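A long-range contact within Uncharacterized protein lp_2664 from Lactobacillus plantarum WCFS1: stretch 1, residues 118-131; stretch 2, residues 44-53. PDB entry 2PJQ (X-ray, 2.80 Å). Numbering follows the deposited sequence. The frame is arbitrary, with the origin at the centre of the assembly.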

ATOM      1  N   SER B 118       0.010  10.873  30.131  1.00 44.27           N
ATOM      2  CA  SER B 118      -1.156  11.526  30.739  1.00 37.94           C
ATOM      3  C   SER B 118      -2.380  10.691  30.388  1.00 34.13           C
ATOM      4  O   SER B 118      -2.261   9.629  29.777  1.00 33.12           O
ATOM      5  CB  SER B 118      -1.389  12.927  30.158  1.00 37.39           C
ATOM      6  OG  SER B 118      -0.204  13.688  30.114  1.00 38.29           O
ATOM      7  N   LEU B 119      -3.558  11.170  30.775  1.00 29.49           N
ATOM      8  CA  LEU B 119      -4.772  10.459  30.431  1.00 24.07           C
ATOM      9  C   LEU B 119      -5.088  10.956  29.038  1.00 22.44           C
ATOM     10  O   LEU B 119      -5.569  10.206  28.185  1.00 23.01           O
ATOM     11  CB  LEU B 119      -5.919  10.817  31.366  1.00 18.58           C
ATOM     12  CG  LEU B 119      -7.273  10.176  31.030  1.00 15.52           C
ATOM     13  CD1 LEU B 119      -7.246   8.677  31.287  1.00 11.21           C
ATOM     14  CD2 LEU B 119      -8.348  10.838  31.866  1.00 15.20           C
ATOM     15  N   GLU B 120      -4.801  12.232  28.803  1.00 15.80           N
ATOM     16  CA  GLU B 120      -5.059  12.796  27.496  1.00 12.68           C
ATOM     17  C   GLU B 120      -4.062  12.186  26.549  1.00 12.15           C
ATOM     18  O   GLU B 120      -4.356  12.006  25.378  1.00 14.05           O
ATOM     19  CB  GLU B 120      -4.931  14.316  27.503  1.00 12.37           C
ATOM     20  CG  GLU B 120      -4.487  14.919  28.823  1.00 11.25           C
ATOM     21  CD  GLU B 120      -5.436  14.617  29.949  1.00  8.71           C
ATOM     22  OE1 GLU B 120      -6.590  15.084  29.889  1.00  7.21           O
ATOM     23  OE2 GLU B 120      -5.023  13.905  30.890  1.00 11.07           O
ATOM     24  N   GLY B 121      -2.886  11.839  27.061  1.00 12.21           N
ATOM     25  CA  GLY B 121      -1.871  11.220  26.216  1.00 11.76           C
ATOM     26  C   GLY B 121      -2.266   9.803  25.810  1.00 10.50           C
ATOM     27  O   GLY B 121      -2.201   9.425  24.647  1.00  8.06           O
ATOM     28  N   GLN B 122      -2.679   9.007  26.786  1.00 11.69           N
ATOM     29  CA  GLN B 122      -3.089   7.648  26.513  1.00 12.35           C
ATOM     30  C   GLN B 122      -4.195   7.691  25.490  1.00 12.53           C
ATOM     31  O   GLN B 122      -4.295   6.819  24.637  1.00 13.53           O
ATOM     32  CB  GLN B 122      -3.593   6.989  27.787  1.00 19.12           C
ATOM     33  CG  GLN B 122      -2.500   6.802  28.831  1.00 21.82           C
ATOM     34  CD  GLN B 122      -3.035   6.343  30.172  1.00 22.15           C
ATOM     35  OE1 GLN B 122      -4.131   5.772  30.273  1.00 21.15           O
ATOM     36  NE2 GLN B 122      -2.253   6.580  31.217  1.00 24.96           N
ATOM     37  N   VAL B 123      -5.030   8.720  25.561  1.00 12.39           N
ATOM     38  CA  VAL B 123      -6.115   8.827  24.606  1.00 10.99           C
ATOM     39  C   VAL B 123      -5.619   9.170  23.196  1.00 10.58           C
ATOM     40  O   VAL B 123      -6.071   8.580  22.224  1.00  9.98           O
ATOM     41  CB  VAL B 123      -7.166   9.855  25.067  1.00 12.39           C
ATOM     42  CG1 VAL B 123      -8.152  10.139  23.940  1.00 13.70           C
ATOM     43  CG2 VAL B 123      -7.932   9.301  26.257  1.00 12.19           C
ATOM     44  N   VAL B 124      -4.687  10.110  23.073  1.00 11.90           N
ATOM     45  CA  VAL B 124      -4.183  10.459  21.750  1.00 12.27           C
ATOM     46  C   VAL B 124      -3.552   9.193  21.162  1.00 13.25           C
ATOM     47  O   VAL B 124      -3.894   8.759  20.059  1.00 13.51           O
ATOM     48  CB  VAL B 124      -3.124  11.602  21.826  1.00 10.39           C
ATOM     49  CG1 VAL B 124      -2.927  12.247  20.456  1.00  8.62           C
ATOM     50  CG2 VAL B 124      -3.568  12.647  22.815  1.00  8.74           C
ATOM     51  N   GLN B 125      -2.653   8.583  21.922  1.00 13.89           N
ATOM     52  CA  GLN B 125      -1.976   7.367  21.484  1.00 13.71           C
ATOM     53  C   GLN B 125      -2.946   6.273  21.016  1.00 13.13           C
ATOM     54  O   GLN B 125      -2.805   5.726  19.912  1.00 11.38           O
ATOM     55  CB  GLN B 125      -1.098   6.832  22.614  1.00 10.50           C
ATOM     56  CG  GLN B 125      -0.493   5.488  22.311  1.00 12.35           C
ATOM     57  CD  GLN B 125       0.488   5.029  23.367  1.00 13.96           C
ATOM     58  OE1 GLN B 125       1.616   5.520  23.442  1.00 11.73           O
ATOM     59  NE2 GLN B 125       0.061   4.076  24.193  1.00 16.04           N
ATOM     60  N   ASP B 126      -3.921   5.945  21.856  1.00  9.42           N
ATOM     61  CA  ASP B 126      -4.891   4.918  21.496  1.00  8.48           C
ATOM     62  C   ASP B 126      -5.632   5.291  20.225  1.00  9.56           C
ATOM     63  O   ASP B 126      -5.951   4.443  19.402  1.00 10.49           O
ATOM     64  CB  ASP B 126      -5.890   4.716  22.626  1.00  7.14           C
ATOM     65  CG  ASP B 126      -5.308   3.925  23.768  1.00  5.81           C
ATOM     66  OD1 ASP B 126      -4.246   3.290  23.566  1.00  9.51           O
ATOM     67  OD2 ASP B 126      -5.918   3.921  24.858  1.00  1.00           O
ATOM     68  N   ALA B 127      -5.907   6.574  20.062  1.00 12.12           N
ATOM     69  CA  ALA B 127      -6.610   7.029  18.880  1.00 12.99           C
ATOM     70  C   ALA B 127      -5.727   6.862  17.651  1.00 14.02           C
ATOM     71  O   ALA B 127      -6.159   6.333  16.622  1.00 13.71           O
ATOM     72  CB  ALA B 127      -7.003   8.476  19.044  1.00 13.52           C
ATOM     73  N   ASP B 128      -4.478   7.300  17.768  1.00 11.80           N
ATOM     74  CA  ASP B 128      -3.556   7.220  16.648  1.00 11.06           C
ATOM     75  C   ASP B 128      -3.303   5.780  16.209  1.00 10.83           C
ATOM     76  O   ASP B 128      -3.358   5.470  15.021  1.00 10.33           O
ATOM     77  CB  ASP B 128      -2.236   7.896  17.006  1.00 14.69           C
ATOM     78  CG  ASP B 128      -1.511   8.413  15.790  1.00 18.59           C
ATOM     79  OD1 ASP B 128      -2.038   9.351  15.154  1.00 22.57           O
ATOM     80  OD2 ASP B 128      -0.426   7.889  15.459  1.00 20.14           O
ATOM     81  N   ARG B 129      -3.016   4.901  17.161  1.00 13.24           N
ATOM     82  CA  ARG B 129      -2.755   3.505  16.828  1.00 12.46           C
ATOM     83  C   ARG B 129      -4.000   2.838  16.296  1.00 11.22           C
ATOM     84  O   ARG B 129      -3.934   2.043  15.358  1.00 10.51           O
ATOM     85  CB  ARG B 129      -2.237   2.749  18.052  1.00 13.42           C
ATOM     86  CG  ARG B 129      -0.810   3.132  18.401  1.00 14.80           C
ATOM     87  CD  ARG B 129      -0.375   2.640  19.766  1.00 15.61           C
ATOM     88  NE  ARG B 129       0.942   3.174  20.085  1.00 19.24           N
ATOM     89  CZ  ARG B 129       1.629   2.889  21.186  1.00 22.02           C
ATOM     90  NH1 ARG B 129       1.126   2.057  22.096  1.00 19.76           N
ATOM     91  NH2 ARG B 129       2.823   3.441  21.376  1.00 22.80           N
ATOM     92  N   LEU B 130      -5.138   3.180  16.886  1.00  9.50           N
ATOM     93  CA  LEU B 130      -6.408   2.599  16.466  1.00  8.02           C
ATOM     94  C   LEU B 130      -6.660   2.750  14.976  1.00  6.73           C
ATOM     95  O   LEU B 130      -7.457   2.018  14.412  1.00  6.24           O
ATOM     96  CB  LEU B 130      -7.558   3.223  17.252  1.00  4.72           C
ATOM     97  CG  LEU B 130      -7.924   2.429  18.498  1.00  3.51           C
ATOM     98  CD1 LEU B 130      -9.055   3.110  19.186  1.00  3.04           C
ATOM     99  CD2 LEU B 130      -8.332   1.008  18.108  1.00  6.46           C
ATOM    100  N   ASP B 131      -5.967   3.706  14.356  1.00  6.94           N
ATOM    101  CA  ASP B 131      -6.085   3.975  12.930  1.00  5.17           C
ATOM    102  C   ASP B 131      -4.902   3.406  12.161  1.00  5.87           C
ATOM    103  O   ASP B 131      -4.706   3.731  10.994  1.00  6.76           O
ATOM    104  CB  ASP B 131      -6.148   5.474  12.677  1.00  3.38           C
ATOM    105  CG  ASP B 131      -6.761   5.803  11.327  1.00  8.24           C
ATOM    106  OD1 ASP B 131      -7.958   5.469  11.121  1.00  9.62           O
ATOM    107  OD2 ASP B 131      -6.058   6.381  10.463  1.00  8.25           O
TER
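Stretch 2, residues 44-53: RLAKDEGANL

How does stretch 2 lie on stretch 1? Most of stretch 1 is a helix, which begins at Leu119, with Ser118 at the N-cap position, although the serine side chain makes no capping bond. Stretch 2 enters as the final turns of a helix that begins earlier in the chain and runs to Glu49, then turns through Gly50 and Ala51 to Asn52, the N-cap of another helix. The two helix axes approach to 9.4 Å, and their N-to-C directions make an angle of 142°, so the chains run in roughly opposite senses. The start of stretch 1 therefore meets the turn at the end of stretch 2, and later residues of stretch 1 meet the helix before it. The contact buries 429 Å² in all.

What does the first turn of stretch 1 touch? Leu119 points toward stretch 2 and lies against the turn where the helix ends. Leu119 CD2 is 3.7 Å from Gly50 O, 3.9 Å from Glu49 O and 3.9 Å from Ala51 CB, while CD1 of the same leucine lies 4.0 Å from Glu49 OE1. Gly50 has a positive phi of 74°, which favours glycine, and the chain closes here in a Schellman motif: Ala51 N bonds back to Ala46 O at 2.9 Å, and Gly50 N to Lys47 O at 3.1 Å. This reversal carries Ala51 round with its CB toward stretch 1.

How does Glu120 join the two stretches? Its CA-to-CB bond points sideways, but the end of the side chain comes nearer, and Asn52 N donates a hydrogen bond to Glu120 OE1 at 3.0 Å. This is the only hydrogen bond between the stretches. It gives a partner to a backbone amide at the point where the next helix of stretch 2 is about to start. The other carboxylate oxygen, Glu120 OE2, accepts a weak bond from Leu119 N at 3.1 Å, so the carboxylate bridges the backbones of both stretches. The backbones are also close here, with Glu120 CA 5.6 Å from Ala51 CA.

What does Val123 find one turn further on? It points toward stretch 2. Val123 CG1 packs against the helix, 3.9 Å from Leu45 CB and 4.2 Å from Ala46 CB, and Val123 CG2 lies 4.3 Å from Ala51 CB in the turn. The small side chain of Ala46 accompanies a close backbone approach, with Val123 CA 6.1 Å from Ala46 CA.

Where does Leu45 fit along the rest of the helix? Its side chain is a knob in a hole formed by Val123, Asp126, Ala127 and Leu130, residues spaced so that they line one side of the helix. Leu45 CD2 lies 3.8 Å from Asp126 CB, 4.0 Å from Ala127 N and 4.1 Å from Leu130 CD1. Asp126 thus offers its CB to the leucine, while its carboxylate oxygens are hydrogen-bonded elsewhere in the structure.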

ATOM      1  N   ARG B  44     -14.320  10.639  20.925  1.00  8.46           N
ATOM      2  CA  ARG B  44     -15.146   9.652  21.600  1.00 10.76           C
ATOM      3  C   ARG B  44     -14.419   9.088  22.824  1.00 11.83           C
ATOM      4  O   ARG B  44     -14.967   9.050  23.927  1.00 12.11           O
ATOM      5  CB  ARG B  44     -15.524   8.497  20.673  1.00 14.87           C
ATOM      6  CG  ARG B  44     -16.373   7.484  21.411  1.00 17.72           C
ATOM      7  CD  ARG B  44     -16.442   6.134  20.759  1.00 19.98           C
ATOM      8  NE  ARG B  44     -16.969   5.177  21.726  1.00 24.99           N
ATOM      9  CZ  ARG B  44     -17.087   3.867  21.516  1.00 27.04           C
ATOM     10  NH1 ARG B  44     -16.716   3.331  20.361  1.00 28.74           N
ATOM     11  NH2 ARG B  44     -17.568   3.087  22.474  1.00 29.19           N
ATOM     12  N   LEU B  45     -13.181   8.652  22.611  1.00 15.23           N
ATOM     13  CA  LEU B  45     -12.356   8.073  23.668  1.00 16.01           C
ATOM     14  C   LEU B  45     -12.145   9.017  24.843  1.00 15.79           C
ATOM     15  O   LEU B  45     -12.208   8.596  25.993  1.00 17.14           O
ATOM     16  CB  LEU B  45     -10.992   7.656  23.095  1.00 15.63           C
ATOM     17  CG  LEU B  45     -10.570   6.179  22.982  1.00 16.08           C
ATOM     18  CD1 LEU B  45     -11.707   5.270  22.498  1.00 12.58           C
ATOM     19  CD2 LEU B  45      -9.385   6.116  22.020  1.00 15.54           C
ATOM     20  N   ALA B  46     -11.887  10.288  24.560  1.00 14.77           N
ATOM     21  CA  ALA B  46     -11.666  11.247  25.633  1.00 16.42           C
ATOM     22  C   ALA B  46     -12.895  11.284  26.537  1.00 17.17           C
ATOM     23  O   ALA B  46     -12.790  11.177  27.766  1.00 15.59           O
ATOM     24  CB  ALA B  46     -11.378  12.643  25.063  1.00 13.69           C
ATOM     25  N   LYS B  47     -14.067  11.413  25.925  1.00 16.60           N
ATOM     26  CA  LYS B  47     -15.296  11.470  26.690  1.00 17.34           C
ATOM     27  C   LYS B  47     -15.536  10.214  27.520  1.00 16.69           C
ATOM     28  O   LYS B  47     -15.832  10.298  28.712  1.00 15.71           O
ATOM     29  CB  LYS B  47     -16.439  11.769  25.745  1.00 21.69           C
ATOM     30  CG  LYS B  47     -16.144  13.082  25.015  1.00 26.69           C
ATOM     31  CD  LYS B  47     -17.345  13.667  24.297  1.00 30.12           C
ATOM     32  CE  LYS B  47     -16.966  14.973  23.616  1.00 32.15           C
ATOM     33  NZ  LYS B  47     -18.154  15.658  23.025  1.00 35.11           N
ATOM     34  N   ASP B  48     -15.384   9.051  26.905  1.00 16.63           N
ATOM     35  CA  ASP B  48     -15.560   7.806  27.624  1.00 15.55           C
ATOM     36  C   ASP B  48     -14.667   7.755  28.867  1.00 16.04           C
ATOM     37  O   ASP B  48     -15.056   7.201  29.894  1.00 17.11           O
ATOM     38  CB  ASP B  48     -15.242   6.639  26.698  1.00 19.13           C
ATOM     39  CG  ASP B  48     -16.447   6.193  25.899  1.00 20.52           C
ATOM     40  OD1 ASP B  48     -17.188   7.062  25.399  1.00 18.47           O
ATOM     41  OD2 ASP B  48     -16.652   4.971  25.765  1.00 21.08           O
ATOM     42  N   GLU B  49     -13.474   8.336  28.774  1.00 15.42           N
ATOM     43  CA  GLU B  49     -12.534   8.341  29.889  1.00 16.16           C
ATOM     44  C   GLU B  49     -12.586   9.571  30.788  1.00 15.72           C
ATOM     45  O   GLU B  49     -12.007   9.574  31.866  1.00 15.70           O
ATOM     46  CB  GLU B  49     -11.109   8.178  29.375  1.00 19.21           C
ATOM     47  CG  GLU B  49     -10.708   6.747  29.220  1.00 22.39           C
ATOM     48  CD  GLU B  49     -10.980   5.966  30.484  1.00 24.94           C
ATOM     49  OE1 GLU B  49     -10.491   6.386  31.549  1.00 24.40           O
ATOM     50  OE2 GLU B  49     -11.688   4.938  30.415  1.00 28.86           O
ATOM     51  N   GLY B  50     -13.275  10.615  30.351  1.00 15.56           N
ATOM     52  CA  GLY B  50     -13.339  11.814  31.155  1.00 13.03           C
ATOM     53  C   GLY B  50     -12.010  12.529  31.083  1.00 11.35           C
ATOM     54  O   GLY B  50     -11.437  12.929  32.093  1.00 12.13           O
ATOM     55  N   ALA B  51     -11.509  12.682  29.871  1.00  7.46           N
ATOM     56  CA  ALA B  51     -10.239  13.345  29.671  1.00  8.82           C
ATOM     57  C   ALA B  51     -10.489  14.765  29.231  1.00 10.20           C
ATOM     58  O   ALA B  51     -11.543  15.070  28.679  1.00 11.73           O
ATOM     59  CB  ALA B  51      -9.427  12.613  28.610  1.00  8.47           C
ATOM     60  N   ASN B  52      -9.525  15.642  29.488  1.00 13.14           N
ATOM     61  CA  ASN B  52      -9.659  17.016  29.062  1.00 13.15           C
ATOM     62  C   ASN B  52      -9.759  16.956  27.536  1.00 13.40           C
ATOM     63  O   ASN B  52      -8.854  16.466  26.864  1.00 13.96           O
ATOM     64  CB  ASN B  52      -8.438  17.831  29.454  1.00 13.55           C
ATOM     65  CG  ASN B  52      -8.467  19.213  28.843  1.00 17.00           C
ATOM     66  OD1 ASN B  52      -9.309  20.040  29.196  1.00 18.94           O
ATOM     67  ND2 ASN B  52      -7.571  19.464  27.901  1.00 17.87           N
ATOM     68  N   LEU B  53     -10.860  17.458  26.995  1.00 13.97           N
ATOM     69  CA  LEU B  53     -11.083  17.430  25.560  1.00 15.53           C
ATOM     70  C   LEU B  53     -10.091  18.227  24.729  1.00 16.56           C
ATOM     71  O   LEU B  53      -9.310  17.645  23.978  1.00 17.42           O
ATOM     72  CB  LEU B  53     -12.491  17.922  25.250  1.00 17.20           C
ATOM     73  CG  LEU B  53     -13.085  17.455  23.931  1.00 16.15           C
ATOM     74  CD1 LEU B  53     -13.233  15.936  23.960  1.00 14.87           C
ATOM     75  CD2 LEU B  53     -14.430  18.127  23.719  1.00 17.66           C
TER